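Local coordinates for protein DNA-entry nuclease (Competence-specific nuclease) (Streptococcus agalactiae ILRI112, PDB 4QGO) that probably cleaves DNA with little sequence preference, acting as a nuclease of the His-Me finger superfamily and a virulence factor, at residues Val98-Asn101 against His106-Asp109; Tyr116-Asn121 against Leu159-Val164. The protein carries 1 engineered substitution. All blocks are in the same frame, centred on the assembly; numbering follows the deposited sequence. Where two conformers were deposited one is given.

Interaction 1 of 2, residues Val98-Asn101 against His106-Asp109; sequences VATN and HAVD
Val-98 O receives the backbone N of Ala-107 at 3.0 Å, but an N-H...O angle of 124° makes this a weak bond, and the same N-H also reaches the side-chain OE1 of Gln-97. His-106 CA approaches that carbonyl as well, with CA to Val-98 O at 3.5 Å, a CA-H...O contact. Only one beta bridge, Ala-99 with His-106, joins the backbones.

Side chains fill in beside it. Thr-100 brings its methyl, CG2, over the backbone of Ala-107, 3.6 Å from Ala-107 CA, while CG2 to Ala-107 CB measures 3.7 Å. CG2 lies anti to the carbonyl carbon, which leaves OG1 between the backbone N and the carbonyl carbon; this oxygen is turned to Asp-102 OD1, its hydrogen-bond partner, and merely lies near His-106 N. Roughly a right angle round the methyl of Ala-107 from Thr-100, Val-98 contributes its branch point, CB to Ala-107 CB being 4.1 Å, and Ile-222 packs against both residues.

At Val-108 the chain enters strand 108-112, which pairs antiparallel with strand 135-139 ahead of helix 140-144, a succession consistent with the beta-beta-alpha finger of this nuclease family. Asp-109 probably opens the counterpart of the family's DRGH motif.

His-106 reaches that strand with its ring. Although CB stays by Val-98 O, a chi1 of 61° sets CG between N and C, and the imidazole swings forward along its own segment, towards Asp-109. NE2 then donates to Asp-109 OD1 at 2.6 Å with an angle of 143°. The acceptor lies close to the ring plane and uses its syn lone pair. Asp-109 OD2 accepts a further bond from Gln-144 NE2, so the carboxylate is held through both oxygens, between the loop and helix 140-144.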
ATOM      1  N   VAL A  98      -4.613   4.936  18.673  0.63  7.73           N
ATOM      2  CA  VAL A  98      -5.796   5.525  19.310  0.63  8.16           C
ATOM      3  C   VAL A  98      -6.915   4.481  19.268  0.63 10.34           C
ATOM      4  O   VAL A  98      -7.077   3.804  18.253  0.63  8.76           O
ATOM      5  CB  VAL A  98      -6.274   6.793  18.535  0.63  7.43           C
ATOM      6  CG1 VAL A  98      -7.583   7.323  19.109  0.63 13.80           C
ATOM      7  CG2 VAL A  98      -5.205   7.881  18.532  0.63 15.01           C
ATOM      8  N   ALA A  99      -7.680   4.335  20.355  1.00  9.67           N
ATOM      9  CA  ALA A  99      -8.887   3.523  20.320  1.00  8.24           C
ATOM     10  C   ALA A  99      -9.964   4.360  19.636  1.00  8.80           C
ATOM     11  O   ALA A  99     -10.229   5.480  20.054  1.00 11.77           O
ATOM     12  CB  ALA A  99      -9.305   3.172  21.749  1.00  6.65           C
ATOM     13  N   THR A 100     -10.569   3.830  18.576  1.00  7.23           N
ATOM     14  CA  THR A 100     -11.528   4.593  17.777  1.00  5.19           C
ATOM     15  C   THR A 100     -12.965   4.378  18.247  1.00  6.99           C
ATOM     16  O   THR A 100     -13.228   3.552  19.127  1.00  9.00           O
ATOM     17  CB  THR A 100     -11.474   4.156  16.312  1.00  7.02           C
ATOM     18  OG1 THR A 100     -11.752   2.755  16.248  1.00 11.45           O
ATOM     19  CG2 THR A 100     -10.091   4.417  15.721  1.00 10.00           C
ATOM     20  N   ASN A 101     -13.883   5.139  17.654  1.00  6.54           N
ATOM     21  CA  ASN A 101     -15.318   4.917  17.825  1.00  7.04           C
ATOM     22  C   ASN A 101     -15.927   4.294  16.582  1.00  9.44           C
ATOM     23  O   ASN A 101     -16.970   4.727  16.094  1.00 10.11           O
ATOM     24  CB  ASN A 101     -16.033   6.216  18.163  1.00  8.53           C
ATOM     25  CG  ASN A 101     -15.489   6.842  19.409  1.00  8.08           C
ATOM     26  OD1 ASN A 101     -15.600   6.277  20.503  1.00 11.57           O
ATOM     27  ND2 ASN A 101     -14.872   7.995  19.261  1.00  7.54           N
ATOM     28  N   HIS A 106      -9.450   0.094  16.765  1.00  9.28           N
ATOM     29  CA  HIS A 106      -8.179   0.809  16.862  1.00 11.09           C
ATOM     30  C   HIS A 106      -7.952   1.556  15.556  1.00  6.86           C
ATOM     31  O   HIS A 106      -8.571   1.242  14.541  1.00  8.68           O
ATOM     32  CB  HIS A 106      -7.028  -0.147  17.127  1.00 10.54           C
ATOM     33  CG  HIS A 106      -6.843  -1.167  16.052  1.00 10.18           C
ATOM     34  ND1 HIS A 106      -7.526  -2.363  16.036  1.00 14.75           N
ATOM     35  CD2 HIS A 106      -6.066  -1.162  14.943  1.00 11.14           C
ATOM     36  CE1 HIS A 106      -7.171  -3.054  14.967  1.00 20.60           C
ATOM     37  NE2 HIS A 106      -6.287  -2.346  14.287  1.00 14.84           N
ATOM     38  N   ALA A 107      -7.057   2.537  15.582  1.00  7.09           N
ATOM     39  CA  ALA A 107      -6.902   3.454  14.451  1.00  6.10           C
ATOM     40  C   ALA A 107      -5.928   2.963  13.386  1.00  6.19           C
ATOM     41  O   ALA A 107      -6.209   3.098  12.193  1.00  6.82           O
ATOM     42  CB  ALA A 107      -6.476   4.818  14.935  1.00  8.14           C
ATOM     43  N   VAL A 108      -4.799   2.397  13.808  1.00  4.94           N
ATOM     44  CA  VAL A 108      -3.716   2.081  12.868  1.00  4.92           C
ATOM     45  C   VAL A 108      -3.165   0.666  13.003  1.00  8.55           C
ATOM     46  O   VAL A 108      -3.240   0.059  14.073  1.00  6.63           O
ATOM     47  CB  VAL A 108      -2.550   3.088  12.963  1.00  6.33           C
ATOM     48  CG1 VAL A 108      -2.999   4.471  12.506  1.00  6.86           C
ATOM     49  CG2 VAL A 108      -1.966   3.136  14.382  1.00  6.41           C
ATOM     50  N   ASP A 109      -2.627   0.172  11.886  1.00  5.81           N
ATOM     51  CA  ASP A 109      -1.994  -1.139  11.786  1.00  6.35           C
ATOM     52  C   ASP A 109      -0.595  -0.944  11.226  1.00  5.70           C
ATOM     53  O   ASP A 109      -0.324   0.030  10.526  1.00  5.37           O
ATOM     54  CB  ASP A 109      -2.736  -2.032  10.780  1.00  8.24           C
ATOM     55  CG  ASP A 109      -4.110  -2.455  11.248  1.00 10.53           C
ATOM     56  OD1 ASP A 109      -4.377  -2.431  12.463  1.00 12.17           O
ATOM     57  OD2 ASP A 109      -4.918  -2.858  10.383  1.00 12.08           O
TER

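Interaction 2 of 2, residues Tyr116-Asn121 against Leu159-Val164; sequences YALAGN and LVRKAV. With SO4 (sulfate ion), chain E.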
ATOM      1  N   TYR A 116       3.479 -10.291   3.384  1.00  8.29           N
ATOM      2  CA  TYR A 116       4.138 -11.517   3.784  1.00  8.33           C
ATOM      3  C   TYR A 116       3.722 -12.685   2.898  1.00  8.34           C
ATOM      4  O   TYR A 116       4.563 -13.463   2.450  1.00  7.56           O
ATOM      5  CB  TYR A 116       3.812 -11.828   5.256  1.00  9.04           C
ATOM      6  CG  TYR A 116       4.463 -13.099   5.756  1.00 10.28           C
ATOM      7  CD1 TYR A 116       5.812 -13.127   6.066  1.00 15.09           C
ATOM      8  CD2 TYR A 116       3.730 -14.275   5.892  1.00 12.17           C
ATOM      9  CE1 TYR A 116       6.422 -14.282   6.511  1.00 15.26           C
ATOM     10  CE2 TYR A 116       4.333 -15.432   6.349  1.00 14.87           C
ATOM     11  CZ  TYR A 116       5.680 -15.427   6.646  1.00 17.54           C
ATOM     12  OH  TYR A 116       6.301 -16.574   7.094  1.00 22.88           O
ATOM     13  N   ALA A 117       2.426 -12.816   2.641  1.00  7.91           N
ATOM     14  CA  ALA A 117       1.949 -13.950   1.854  1.00  8.37           C
ATOM     15  C   ALA A 117       2.493 -13.929   0.425  1.00  7.44           C
ATOM     16  O   ALA A 117       2.616 -14.966  -0.216  1.00  8.43           O
ATOM     17  CB  ALA A 117       0.429 -13.988   1.841  1.00 11.60           C
ATOM     18  N   LEU A 118       2.819 -12.742  -0.078  1.00  6.74           N
ATOM     19  CA  LEU A 118       3.253 -12.623  -1.465  1.00  6.08           C
ATOM     20  C   LEU A 118       4.732 -12.924  -1.666  1.00  7.47           C
ATOM     21  O   LEU A 118       5.121 -13.459  -2.702  1.00  9.12           O
ATOM     22  CB  LEU A 118       2.915 -11.238  -2.032  1.00  7.95           C
ATOM     23  CG  LEU A 118       1.432 -10.889  -2.053  1.00  8.96           C
ATOM     24  CD1 LEU A 118       1.239  -9.460  -2.556  1.00  8.81           C
ATOM     25  CD2 LEU A 118       0.657 -11.874  -2.921  1.00 10.95           C
ATOM     26  N   ALA A 119       5.557 -12.608  -0.668  1.00  7.54           N
ATOM     27  CA  ALA A 119       6.994 -12.673  -0.884  1.00  8.12           C
ATOM     28  C   ALA A 119       7.767 -13.259   0.286  1.00  9.42           C
ATOM     29  O   ALA A 119       9.003 -13.223   0.300  1.00 10.88           O
ATOM     30  CB  ALA A 119       7.493 -11.312  -1.199  1.00 10.42           C
ATOM     31  N   GLY A 120       7.037 -13.811   1.251  1.00  8.92           N
ATOM     32  CA  GLY A 120       7.649 -14.335   2.460  1.00  9.56           C
ATOM     33  C   GLY A 120       8.618 -15.493   2.277  1.00 13.74           C
ATOM     34  O   GLY A 120       9.353 -15.831   3.203  1.00 19.53           O
ATOM     35  N   ASN A 121       8.630 -16.102   1.094  0.65  9.33           N
ATOM     36  CA  ASN A 121       9.560 -17.195   0.823  0.65 11.38           C
ATOM     37  C   ASN A 121      10.775 -16.755  -0.006  0.65 12.02           C
ATOM     38  O   ASN A 121      11.546 -17.594  -0.479  0.65 12.73           O
ATOM     39  CB  ASN A 121       8.830 -18.359   0.143  0.65 12.14           C
ATOM     40  CG  ASN A 121       9.513 -19.692   0.374  0.65 14.44           C
ATOM     41  OD1 ASN A 121      10.128 -19.913   1.416  0.65 17.48           O
ATOM     42  ND2 ASN A 121       9.410 -20.588  -0.604  0.65 15.09           N
ATOM     43  N   LEU A 159      -6.182  -9.757  -5.070  1.00  6.12           N
ATOM     44  CA  LEU A 159      -6.136  -9.947  -6.516  1.00  8.60           C
ATOM     45  C   LEU A 159      -4.791 -10.520  -6.944  1.00  6.66           C
ATOM     46  O   LEU A 159      -4.720 -11.411  -7.800  1.00  6.71           O
ATOM     47  CB  LEU A 159      -6.375  -8.627  -7.262  1.00  7.62           C
ATOM     48  CG  LEU A 159      -7.751  -7.989  -7.097  1.00  7.93           C
ATOM     49  CD1 LEU A 159      -7.799  -6.670  -7.873  1.00  8.51           C
ATOM     50  CD2 LEU A 159      -8.854  -8.931  -7.562  1.00 12.62           C
ATOM     51  N   VAL A 160      -3.717 -10.001  -6.356  1.00  5.78           N
ATOM     52  CA  VAL A 160      -2.374 -10.430  -6.726  1.00  5.61           C
ATOM     53  C   VAL A 160      -2.127 -11.859  -6.249  1.00  5.35           C
ATOM     54  O   VAL A 160      -1.606 -12.694  -6.991  1.00  7.05           O
ATOM     55  CB  VAL A 160      -1.308  -9.503  -6.134  1.00  5.33           C
ATOM     56  CG1 VAL A 160       0.081 -10.028  -6.432  1.00  7.37           C
ATOM     57  CG2 VAL A 160      -1.462  -8.104  -6.715  1.00  7.82           C
ATOM     58  N   ARG A 161      -2.534 -12.134  -5.020  1.00  7.02           N
ATOM     59  CA  ARG A 161      -2.384 -13.466  -4.443  1.00  5.81           C
ATOM     60  C   ARG A 161      -3.119 -14.503  -5.277  1.00  6.93           C
ATOM     61  O   ARG A 161      -2.570 -15.569  -5.579  1.00  8.42           O
ATOM     62  CB  ARG A 161      -2.940 -13.441  -3.023  1.00  8.86           C
ATOM     63  CG  ARG A 161      -2.698 -14.682  -2.229  1.00 14.50           C
ATOM     64  CD  ARG A 161      -3.161 -14.509  -0.792  1.00 17.52           C
ATOM     65  NE  ARG A 161      -4.612 -14.352  -0.714  1.00 17.07           N
ATOM     66  CZ  ARG A 161      -5.223 -13.245  -0.315  1.00 18.58           C
ATOM     67  NH1 ARG A 161      -4.504 -12.183   0.048  1.00 17.35           N
ATOM     68  NH2 ARG A 161      -6.552 -13.204  -0.279  1.00 17.61           N
ATOM     69  N   LYS A 162      -4.351 -14.195  -5.661  1.00  7.65           N
ATOM     70  CA  LYS A 162      -5.134 -15.139  -6.451  1.00 10.40           C
ATOM     71  C   LYS A 162      -4.500 -15.383  -7.819  1.00 10.61           C
ATOM     72  O   LYS A 162      -4.510 -16.512  -8.319  1.00 11.62           O
ATOM     73  CB  LYS A 162      -6.588 -14.677  -6.565  1.00 10.40           C
ATOM     74  CG  LYS A 162      -7.337 -14.843  -5.249  1.00 10.99           C
ATOM     75  CD  LYS A 162      -8.710 -14.200  -5.271  1.00 17.17           C
ATOM     76  CE  LYS A 162      -9.384 -14.345  -3.909  1.00 19.07           C
ATOM     77  NZ  LYS A 162     -10.787 -13.845  -3.931  1.00 24.87           N
ATOM     78  N   ALA A 163      -3.929 -14.336  -8.411  1.00  6.62           N
ATOM     79  CA  ALA A 163      -3.231 -14.462  -9.687  1.00  8.25           C
ATOM     80  C   ALA A 163      -2.010 -15.368  -9.566  1.00  7.90           C
ATOM     81  O   ALA A 163      -1.800 -16.276 -10.386  1.00  8.56           O
ATOM     82  CB  ALA A 163      -2.833 -13.079 -10.199  1.00  9.74           C
ATOM     83  N   VAL A 164      -1.186 -15.121  -8.553  1.00  9.36           N
ATOM     84  CA  VAL A 164      -0.011 -15.955  -8.330  1.00  8.26           C
ATOM     85  C   VAL A 164      -0.441 -17.404  -8.100  1.00  9.11           C
ATOM     86  O   VAL A 164       0.228 -18.338  -8.565  1.00  9.63           O
ATOM     87  CB  VAL A 164       0.833 -15.442  -7.135  1.00  8.16           C
ATOM     88  CG1 VAL A 164       1.862 -16.483  -6.703  1.00 11.71           C
ATOM     89  CG2 VAL A 164       1.517 -14.128  -7.498  1.00  7.90           C
TER
HETATM   90  S   SO4 E 303       9.452 -16.946   9.052  0.70 47.40           S
HETATM   91  O1  SO4 E 303       9.004 -16.124  10.172  0.70 45.16           O
HETATM   92  O2  SO4 E 303       8.985 -16.358   7.797  0.70 24.55           O
HETATM   93  O3  SO4 E 303      10.911 -17.009   9.044  0.70 57.04           O
HETATM   94  O4  SO4 E 303       8.913 -18.295   9.200  0.70 30.28           O
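Two helices lying against the central antiparallel sheet of the nuclease, 116-119 and 153-165, meet through Leu-118, Val-160 and Arg-161. The isobutyl tip of Leu-118 does most of the touching. With CG anti to the carbonyl carbon (chi1 -61°) and an extended second torsion, CD2 reaches the backbone of the longer helix, 3.8 Å from Arg-161 CA and 3.9 Å from Arg-161 CB. CD2 also meets Val-160 CG1 at 4.0 Å, and CD1 meets the same methyl at 4.1 Å, so CG1 faces both tips of the leucine fork; the two side chains cross at about a right angle.

Beneath them, Leu-70 of strand 66-70 and Tyr-172 of strand 170-177 touch both Leu-118 and Val-160, which places this apolar patch between helices and sheet. Ala-117 adds a looser approach, its CB 4.5 Å from Arg-161 CD. The arginine chain bends about its CG-CD bond (chi3 66°), and NH2 bonds to Ser-158 OG within its own helix.

Tyr-116, which does not touch segment 159-164, donates from OH to O2 of a sulfate at 2.8 Å, with O2 at the ring edge, near its plane; the ion, probably from the crystallisation liquor, also bonds Arg-81 N.

Overall arrangement
Interaction 1 is a surface contact whose centre lies about 18 Å from that of the chain, whereas interaction 2, with its centre about 14 Å out, is partly buried. They share no atoms: their centres lie 27 Å apart and their nearest atoms about 13 Å. The chain nevertheless links them directly, since strand 108-112, entered at interaction 1, is followed by helix 116-119 of interaction 2. Their chemistry differs accordingly. Near strand 108-112, backbone polar contacts mix with small apolar groups, and a histidine-carboxylate bond lies within one segment. Between the helices no hydrogen bond crosses, and branched aliphatic side chains meet above the central sheet.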